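Local coordinates for virulence protein vsdE (Salmonella enterica, PDB 5LQ6) that acts as a cysteine hydrolase that suppresses immune responses of the infected host and influences bacterial virulence, at residues Y124-I129 with E133-N138; I160-H165 with H202-G207; V181-S186 with P194-I199. The protein carries 4 engineered substitutions. All coordinates share one frame; numbering follows the deposited sequence.

Contact 1: Y124-I129 with E133-N138. Engineered in segment 124-129: Ser125 (natural residue Cys).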
loop_
_atom_site.group_PDB
_atom_site.type_symbol
_atom_site.label_atom_id
_atom_site.label_comp_id
_atom_site.label_asym_id
_atom_site.label_seq_id
_atom_site.Cartn_x
_atom_site.Cartn_y
_atom_site.Cartn_z
ATOM N N TYR A 124 5.950 -7.563 12.908
ATOM C CA TYR A 124 6.854 -6.916 13.846
ATOM C C TYR A 124 7.679 -5.867 13.077
ATOM O O TYR A 124 7.740 -5.906 11.844
ATOM C CB TYR A 124 7.814 -7.933 14.450
ATOM C CG TYR A 124 7.191 -8.992 15.300
ATOM C CD1 TYR A 124 6.347 -8.648 16.365
ATOM C CD2 TYR A 124 7.500 -10.336 15.094
ATOM C CE1 TYR A 124 5.802 -9.628 17.192
ATOM C CE2 TYR A 124 6.955 -11.328 15.901
ATOM C CZ TYR A 124 6.113 -10.967 16.957
ATOM O OH TYR A 124 5.585 -11.969 17.754
ATOM N N SER A 125 8.306 -4.951 13.798
ATOM C CA SER A 125 9.139 -3.936 13.200
ATOM C C SER A 125 10.346 -4.597 12.518
ATOM O O SER A 125 10.958 -5.533 13.067
ATOM C CB SER A 125 9.582 -2.936 14.267
ATOM O OG SER A 125 10.410 -1.942 13.714
ATOM N N LEU A 126 10.655 -4.148 11.313
ATOM C CA LEU A 126 11.802 -4.581 10.554
ATOM C C LEU A 126 12.781 -3.407 10.419
ATOM O O LEU A 126 12.388 -2.224 10.392
ATOM C CB LEU A 126 11.374 -5.039 9.163
ATOM C CG LEU A 126 10.462 -6.259 9.213
ATOM C CD1 LEU A 126 9.751 -6.515 7.894
ATOM C CD2 LEU A 126 11.200 -7.538 9.584
ATOM N N ASN A 127 14.092 -3.674 10.331
ATOM C CA ASN A 127 15.042 -2.621 10.457
ATOM C C ASN A 127 15.607 -2.065 9.167
ATOM O O ASN A 127 16.423 -1.135 9.186
ATOM C CB ASN A 127 16.240 -3.130 11.262
ATOM C CG ASN A 127 15.895 -3.422 12.684
ATOM O OD1 ASN A 127 15.158 -2.664 13.297
ATOM N ND2 ASN A 127 16.444 -4.497 13.231
ATOM N N SER A 128 15.200 -2.588 8.001
ATOM C CA SER A 128 15.722 -2.128 6.744
ATOM C C SER A 128 14.797 -2.567 5.625
ATOM O O SER A 128 14.043 -3.533 5.746
ATOM C CB SER A 128 17.164 -2.663 6.485
ATOM O OG SER A 128 17.100 -4.032 6.273
ATOM N N ILE A 129 14.860 -1.849 4.514
ATOM C CA ILE A 129 14.101 -2.245 3.323
ATOM C C ILE A 129 14.588 -3.575 2.784
ATOM O O ILE A 129 13.837 -4.366 2.271
ATOM C CB ILE A 129 14.080 -1.051 2.331
ATOM C CG1 ILE A 129 12.960 -1.234 1.279
ATOM C CG2 ILE A 129 15.402 -0.907 1.688
ATOM C CD1 ILE A 129 11.600 -1.090 1.851
ATOM N N GLU A 133 12.245 -6.836 2.105
ATOM C CA GLU A 133 12.244 -7.699 0.909
ATOM C C GLU A 133 12.365 -9.175 1.282
ATOM O O GLU A 133 11.650 -10.009 0.778
ATOM C CB GLU A 133 13.379 -7.276 -0.039
ATOM C CG GLU A 133 13.485 -8.108 -1.289
ATOM C CD GLU A 133 14.758 -7.851 -2.078
ATOM O OE1 GLU A 133 15.851 -7.845 -1.476
ATOM O OE2 GLU A 133 14.659 -7.626 -3.297
ATOM N N LYS A 134 13.285 -9.483 2.175
ATOM C CA LYS A 134 13.509 -10.877 2.577
ATOM C C LYS A 134 12.279 -11.456 3.240
ATOM O O LYS A 134 11.864 -12.607 2.959
ATOM C CB LYS A 134 14.698 -10.924 3.571
ATOM C CG LYS A 134 14.981 -12.324 4.087
ATOM C CD LYS A 134 16.110 -12.312 5.099
ATOM C CE LYS A 134 15.980 -13.482 6.072
ATOM N NZ LYS A 134 17.221 -13.706 6.878
ATOM N N GLU A 135 11.615 -10.694 4.102
ATOM C CA GLU A 135 10.438 -11.174 4.803
ATOM C C GLU A 135 9.307 -11.462 3.822
ATOM O O GLU A 135 8.590 -12.437 3.952
ATOM C CB GLU A 135 9.975 -10.157 5.844
ATOM C CG GLU A 135 8.656 -10.413 6.545
ATOM C CD GLU A 135 8.673 -11.660 7.419
ATOM O OE1 GLU A 135 9.783 -12.163 7.752
ATOM O OE2 GLU A 135 7.556 -12.132 7.783
ATOM N N ILE A 136 9.145 -10.565 2.839
ATOM C CA ILE A 136 8.110 -10.738 1.849
ATOM C C ILE A 136 8.419 -11.977 1.010
ATOM O O ILE A 136 7.483 -12.772 0.735
ATOM C CB ILE A 136 7.985 -9.484 0.972
ATOM C CG1 ILE A 136 7.265 -8.424 1.799
ATOM C CG2 ILE A 136 7.213 -9.821 -0.302
ATOM C CD1 ILE A 136 7.270 -7.056 1.165
ATOM N N LEU A 137 9.677 -12.129 0.581
ATOM C CA LEU A 137 10.018 -13.364 -0.182
ATOM C C LEU A 137 9.788 -14.606 0.616
ATOM O O LEU A 137 9.373 -15.637 0.069
ATOM C CB LEU A 137 11.404 -13.289 -0.740
ATOM C CG LEU A 137 11.617 -12.280 -1.858
ATOM C CD1 LEU A 137 13.114 -12.059 -2.113
ATOM C CD2 LEU A 137 10.816 -12.642 -3.116
ATOM N N ASN A 138 10.026 -14.541 1.908
ATOM C CA ASN A 138 9.750 -15.708 2.760
ATOM C C ASN A 138 8.272 -16.011 2.878
ATOM O O ASN A 138 7.842 -17.196 2.791
ATOM C CB ASN A 138 10.382 -15.536 4.121
ATOM C CG ASN A 138 10.326 -16.817 4.962
ATOM O OD1 ASN A 138 10.838 -17.858 4.559
ATOM N ND2 ASN A 138 9.655 -16.749 6.080
#
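Leu126 and Glu135 meet through aliphatic carbon: CD1 of Leu126 comes to 4.2 Å from CB of Glu135, and the two side chains cross at about a right angle, so that one leucine methyl rests against the root of the glutamate rather than along its length. The leucine also touches Val211 of strand 209-212 and is tied to Phe209 in the same strand by backbone hydrogen bonding, so it joins the sheet's outer strand to the helix.

The polar part of the contact belongs to the backbone. Glu133 N donates to Ile129 O at 2.9 Å with an N-H...O angle of 162°, and Glu133 CB lies 3.7 Å from the same oxygen. This is the i to i+4 bond of an alpha-helix in its first turn: Ser128 stands at the N-cap of helix 129-143, and its OG caps a backbone nitrogen of that turn. The contact is therefore the start of a helix together with the loop that leads into it.

The carboxylate of Glu135 has its partner in Arg139, one turn further along the same helix: the side chain sets CG anti to its backbone N (chi1 172°), then bends at CG, and OE2 forms the salt bridge. Buried Ile129 turns to other apolar company, touching Phe167 of strand 163-172 and Ile199 of helix 196-200.

Contact 2: I160-H165 with H202-G207. Engineered in segment 160-165: Ser163 (natural residue Cys).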
loop_
_atom_site.group_PDB
_atom_site.type_symbol
_atom_site.label_atom_id
_atom_site.label_comp_id
_atom_site.label_asym_id
_atom_site.label_seq_id
_atom_site.Cartn_x
_atom_site.Cartn_y
_atom_site.Cartn_z
ATOM N N ILE A 160 10.330 18.200 3.480
ATOM C CA ILE A 160 10.016 17.870 4.867
ATOM C C ILE A 160 10.988 16.911 5.541
ATOM O O ILE A 160 11.137 16.904 6.743
ATOM C CB ILE A 160 8.597 17.396 5.009
ATOM C CG1 ILE A 160 8.384 16.020 4.376
ATOM C CG2 ILE A 160 7.584 18.404 4.454
ATOM C CD1 ILE A 160 7.015 15.415 4.790
ATOM N N GLY A 161 11.675 16.079 4.762
ATOM C CA GLY A 161 12.603 15.189 5.336
ATOM C C GLY A 161 11.931 13.937 5.916
ATOM O O GLY A 161 10.886 13.507 5.426
ATOM N N GLU A 162 12.567 13.378 6.909
ATOM C CA GLU A 162 12.151 12.087 7.537
ATOM C C GLU A 162 10.716 12.177 7.981
ATOM O O GLU A 162 10.323 13.073 8.756
ATOM C CB GLU A 162 13.075 11.708 8.691
ATOM C CG GLU A 162 14.422 11.225 8.212
ATOM C CD GLU A 162 15.371 10.804 9.332
ATOM O OE1 GLU A 162 14.957 10.814 10.502
ATOM O OE2 GLU A 162 16.526 10.454 9.006
ATOM N N SER A 163 9.899 11.222 7.546
ATOM C CA SER A 163 8.508 11.253 7.813
ATOM C C SER A 163 7.899 9.843 7.599
ATOM O O SER A 163 8.495 9.001 6.953
ATOM C CB SER A 163 7.776 12.256 6.915
ATOM O OG SER A 163 8.278 12.183 5.602
ATOM N N ARG A 164 6.703 9.647 8.108
ATOM C CA ARG A 164 5.980 8.400 7.915
ATOM C C ARG A 164 5.556 8.337 6.465
ATOM O O ARG A 164 5.039 9.314 5.913
ATOM C CB ARG A 164 4.736 8.378 8.785
ATOM C CG ARG A 164 3.692 7.339 8.343
ATOM C CD ARG A 164 3.749 6.033 9.045
ATOM N NE ARG A 164 2.773 5.095 8.457
ATOM C CZ ARG A 164 1.448 5.128 8.634
ATOM N NH1 ARG A 164 0.850 6.113 9.310
ATOM N NH2 ARG A 164 0.704 4.160 8.139
ATOM N N HIS A 165 5.733 7.178 5.852
ATOM C CA HIS A 165 5.341 7.004 4.470
ATOM C C HIS A 165 4.881 5.584 4.258
ATOM O O HIS A 165 5.597 4.651 4.627
ATOM C CB HIS A 165 6.507 7.306 3.576
ATOM C CG HIS A 165 6.195 7.291 2.120
ATOM N ND1 HIS A 165 5.171 8.007 1.556
ATOM C CD2 HIS A 165 6.812 6.661 1.088
ATOM C CE1 HIS A 165 5.188 7.840 0.240
ATOM N NE2 HIS A 165 6.161 7.023 -0.060
ATOM N N HIS A 202 15.960 6.765 -0.083
ATOM C CA HIS A 202 15.035 7.545 0.718
ATOM C C HIS A 202 15.096 7.179 2.200
ATOM O O HIS A 202 14.290 7.716 2.973
ATOM C CB HIS A 202 13.615 7.398 0.215
ATOM C CG HIS A 202 13.467 7.722 -1.217
ATOM N ND1 HIS A 202 13.839 8.946 -1.724
ATOM C CD2 HIS A 202 12.969 7.006 -2.254
ATOM C CE1 HIS A 202 13.621 8.950 -3.026
ATOM N NE2 HIS A 202 13.076 7.798 -3.357
ATOM N N PHE A 203 16.047 6.339 2.591
ATOM C CA PHE A 203 16.228 6.010 4.024
ATOM C C PHE A 203 17.667 6.192 4.481
ATOM O O PHE A 203 18.595 5.908 3.747
ATOM C CB PHE A 203 15.760 4.582 4.277
ATOM C CG PHE A 203 14.342 4.358 3.899
ATOM C CD1 PHE A 203 13.312 4.782 4.744
ATOM C CD2 PHE A 203 14.037 3.745 2.714
ATOM C CE1 PHE A 203 12.018 4.566 4.397
ATOM C CE2 PHE A 203 12.699 3.552 2.345
ATOM C CZ PHE A 203 11.714 4.003 3.175
ATOM N N SER A 204 17.835 6.700 5.713
ATOM C CA SER A 204 19.084 6.480 6.493
ATOM C C SER A 204 18.865 5.304 7.455
ATOM O O SER A 204 17.820 4.615 7.415
ATOM C CB SER A 204 19.454 7.717 7.307
ATOM O OG SER A 204 18.739 7.714 8.537
ATOM N N SER A 205 19.835 5.073 8.339
ATOM C CA SER A 205 19.741 3.981 9.319
ATOM C C SER A 205 18.625 4.233 10.336
ATOM O O SER A 205 18.106 3.314 10.941
ATOM C CB SER A 205 21.095 3.777 10.046
ATOM O OG SER A 205 22.176 3.737 9.120
ATOM N N SER A 206 18.278 5.487 10.551
ATOM C CA SER A 206 17.110 5.807 11.353
ATOM C C SER A 206 15.937 5.110 10.699
ATOM O O SER A 206 15.716 5.293 9.508
ATOM C CB SER A 206 16.871 7.326 11.396
ATOM O OG SER A 206 16.461 7.837 10.132
ATOM N N GLY A 207 15.226 4.277 11.442
ATOM C CA GLY A 207 13.911 3.851 11.017
ATOM C C GLY A 207 13.492 2.400 11.068
ATOM O O GLY A 207 14.259 1.472 10.733
#
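A single carboxylate oxygen bridges the gap here: Glu162 reaches out from a corner of the chain and accepts a hydrogen bond from a hydroxyl in a serine-rich loop, while the two backbones stay well apart, with the nearest CA atoms, those of Glu162 and Phe203, at 8.1 Å. Ser206 OG donates to Glu162 OE2 at 2.8 Å. The hydroxyl approaches from above the carboxylate, 56° out of its plane. Glu162 OE1 lies 3.4 Å from the same Ser206 OG, at an angle too poor for a second bond.

The reach of the glutamate comes from its chain. CG stands beside the backbone N (chi1 -74°), and beyond it the chain runs extended (chi2 -179°), which carries the carboxylate across to the serines although CB does not point at them.

Ser204 completes the group. Its OG is 3.6 Å from Glu162 OE2, a looser approach than that of Ser206, and it accepts a hydrogen bond from Ser206 N at 3.0 Å. That bond closes an ST turn, and both serines point their CB toward the glutamate's segment. Glu162 and Ser206 each also touch Asn154 of strand 147-157.

Close to this surface bond the chain enters strand 163-172, where engineered Ser163 has backbone hydrogen bonding with Tyr155. Two residues on, His165 NE2 makes a probable hydrogen bond to Asp185 OD2 and its side chain touches Cys76, an arrangement consistent with the Cys-His-Asp triad of a papain-like cysteine hydrolase of clan CA.

Contact 3: V181-S186 with P194-I199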
loop_
_atom_site.group_PDB
_atom_site.type_symbol
_atom_site.label_atom_id
_atom_site.label_comp_id
_atom_site.label_asym_id
_atom_site.label_seq_id
_atom_site.Cartn_x
_atom_site.Cartn_y
_atom_site.Cartn_z
ATOM N N VAL A 181 10.576 -9.143 -5.565
ATOM C CA VAL A 181 9.729 -8.091 -4.987
ATOM C C VAL A 181 9.822 -6.819 -5.831
ATOM O O VAL A 181 10.904 -6.320 -6.079
ATOM C CB VAL A 181 10.170 -7.757 -3.558
ATOM C CG1 VAL A 181 9.323 -6.657 -2.941
ATOM C CG2 VAL A 181 10.086 -8.993 -2.709
ATOM N N GLN A 182 8.655 -6.361 -6.297
ATOM C CA GLN A 182 8.543 -5.060 -6.891
ATOM C C GLN A 182 7.949 -4.082 -5.885
ATOM O O GLN A 182 6.770 -4.184 -5.553
ATOM C CB GLN A 182 7.717 -5.101 -8.150
ATOM C CG GLN A 182 7.569 -3.774 -8.861
ATOM C CD GLN A 182 8.879 -3.275 -9.394
ATOM O OE1 GLN A 182 9.486 -3.944 -10.278
ATOM N NE2 GLN A 182 9.415 -2.203 -8.820
ATOM N N PHE A 183 8.760 -3.144 -5.435
ATOM C CA PHE A 183 8.218 -1.998 -4.670
ATOM C C PHE A 183 7.472 -1.099 -5.585
ATOM O O PHE A 183 7.873 -0.871 -6.742
ATOM C CB PHE A 183 9.326 -1.324 -3.891
ATOM C CG PHE A 183 9.887 -2.186 -2.786
ATOM C CD1 PHE A 183 9.160 -2.422 -1.659
ATOM C CD2 PHE A 183 11.149 -2.779 -2.877
ATOM C CE1 PHE A 183 9.643 -3.204 -0.601
ATOM C CE2 PHE A 183 11.617 -3.557 -1.834
ATOM C CZ PHE A 183 10.874 -3.766 -0.707
ATOM N N ILE A 184 6.369 -0.556 -5.066
ATOM C CA ILE A 184 5.476 0.329 -5.820
ATOM C C ILE A 184 5.196 1.537 -4.932
ATOM O O ILE A 184 4.748 1.379 -3.811
ATOM C CB ILE A 184 4.163 -0.324 -6.230
ATOM C CG1 ILE A 184 4.390 -1.633 -6.943
ATOM C CG2 ILE A 184 3.348 0.624 -7.060
ATOM C CD1 ILE A 184 3.214 -2.557 -6.846
ATOM N N ASP A 185 5.466 2.731 -5.413
ATOM C CA ASP A 185 5.154 3.954 -4.647
ATOM C C ASP A 185 4.299 4.815 -5.529
ATOM O O ASP A 185 4.835 5.668 -6.268
ATOM C CB ASP A 185 6.408 4.644 -4.111
ATOM C CG ASP A 185 6.105 5.717 -3.120
ATOM O OD1 ASP A 185 4.950 6.170 -3.071
ATOM O OD2 ASP A 185 7.016 6.081 -2.349
ATOM N N SER A 186 2.972 4.657 -5.461
ATOM C CA SER A 186 2.060 5.385 -6.332
ATOM C C SER A 186 2.045 6.867 -6.008
ATOM O O SER A 186 1.649 7.691 -6.862
ATOM C CB SER A 186 0.673 4.813 -6.287
ATOM O OG SER A 186 0.090 4.951 -4.978
ATOM N N PRO A 194 10.096 1.900 -8.133
ATOM C CA PRO A 194 11.537 1.999 -7.810
ATOM C C PRO A 194 12.169 0.639 -7.672
ATOM O O PRO A 194 11.519 -0.305 -7.208
ATOM C CB PRO A 194 11.543 2.775 -6.524
ATOM C CG PRO A 194 10.237 2.366 -5.883
ATOM C CD PRO A 194 9.258 2.305 -6.991
ATOM N N SER A 195 13.447 0.543 -7.987
ATOM C CA SER A 195 14.217 -0.618 -7.624
ATOM C C SER A 195 14.549 -0.568 -6.169
ATOM O O SER A 195 14.397 0.463 -5.536
ATOM C CB SER A 195 15.519 -0.688 -8.410
ATOM O OG SER A 195 16.368 0.403 -8.040
ATOM N N LEU A 196 15.025 -1.690 -5.609
ATOM C CA LEU A 196 15.481 -1.686 -4.228
ATOM C C LEU A 196 16.553 -0.610 -4.006
ATOM O O LEU A 196 16.490 0.151 -3.038
ATOM C CB LEU A 196 16.015 -3.074 -3.872
ATOM C CG LEU A 196 16.561 -3.155 -2.429
ATOM C CD1 LEU A 196 15.456 -3.048 -1.415
ATOM C CD2 LEU A 196 17.288 -4.491 -2.243
ATOM N N GLN A 197 17.516 -0.545 -4.888
ATOM C CA GLN A 197 18.600 0.457 -4.774
ATOM C C GLN A 197 18.017 1.847 -4.740
ATOM O O GLN A 197 18.434 2.716 -3.954
ATOM C CB GLN A 197 19.593 0.260 -5.928
ATOM C CG GLN A 197 20.692 1.308 -6.082
ATOM C CD GLN A 197 21.745 0.878 -7.119
ATOM O OE1 GLN A 197 21.837 1.426 -8.212
ATOM N NE2 GLN A 197 22.533 -0.125 -6.768
ATOM N N GLU A 198 17.030 2.130 -5.598
ATOM C CA GLU A 198 16.479 3.468 -5.694
ATOM C C GLU A 198 15.712 3.795 -4.434
ATOM O O GLU A 198 15.853 4.900 -3.894
ATOM C CB GLU A 198 15.549 3.562 -6.923
ATOM C CG GLU A 198 16.345 3.722 -8.189
ATOM C CD GLU A 198 15.585 3.431 -9.438
ATOM O OE1 GLU A 198 14.413 2.994 -9.395
ATOM O OE2 GLU A 198 16.148 3.640 -10.519
ATOM N N ILE A 199 14.853 2.899 -3.946
ATOM C CA ILE A 199 14.064 3.233 -2.785
ATOM C C ILE A 199 14.925 3.381 -1.525
ATOM O O ILE A 199 14.609 4.185 -0.648
ATOM C CB ILE A 199 12.883 2.248 -2.650
ATOM C CG1 ILE A 199 11.732 2.935 -1.893
ATOM C CG2 ILE A 199 13.352 0.938 -2.082
ATOM C CD1 ILE A 199 10.477 2.110 -1.829
HETATM O O HOH W 1 11.476 -2.868 -6.379
#
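Strand 180-184, an outermost strand of the antiparallel sheet, packs here against the start of helix 196-200, and its chain runs on into Asp185, the probable third member of the catalytic triad. Phe183 carries the apolar part. Its CE2 lies 3.9 Å from Leu196 CD1, the two side chains running side by side and pointing the same way, while its CB meets Ile199 CD1 at 4.2 Å. Leu196 CD1 and Ile199 CG2 approach the ring obliquely. One face of the ring is occupied from within its own strand by Val181 CG1, 3.9 Å above the centre. The proline ring of Pro194 fits close to the strand backbone, its CD 3.5 Å from Phe183 O.

That carbonyl accepts a hydrogen bond from Gln182, whose chain, bent at CG (chi2 66°), turns forward along the strand, so that NE2 donates to Phe183 O, the carbonyl of the next residue, at 2.9 Å. The bond is almost straight, at 175°, and the acceptor lies in the plane of the amide. The other end of this amide, OE1, is hydrogen-bonded to Arg55.

In the helix start, Ser195 and Glu198 form a capping box: Glu198 N donates to Ser195 OG at 3.1 Å, and Ser195 N to Glu198 OE1. A water joins the two segments, accepting from Phe183 N and donating to Pro194 O at 2.7 Å. Phe183 O is thus served by the amide, and Phe183 N and Pro194 O by the water, with no clear direct hydrogen bond between the segments, and hydrophobic packing makes up most of the interface.

Contact 1 comes first along the chain and closes a short local turn, joining the loop after helix 108-116 to the opening turns of helix 129-143. The chain then passes through strand 147-157 and reaches 160-165, where contact 2 begins a far longer loop that closes only at 202-207. Contact 3 lies within that loop and ties strand 180-184 to helix 196-200. Contacts 1 and 3 touch in one apolar cluster, where Ile129 meets Leu196 and Phe183, and Leu137 meets Val181. Contacts 2 and 3 join where His165 on strand 163-172 meets Asp185 just beyond the end of neighbouring strand 180-184, probably through a hydrogen bond; contacts 1 and 2 do not touch.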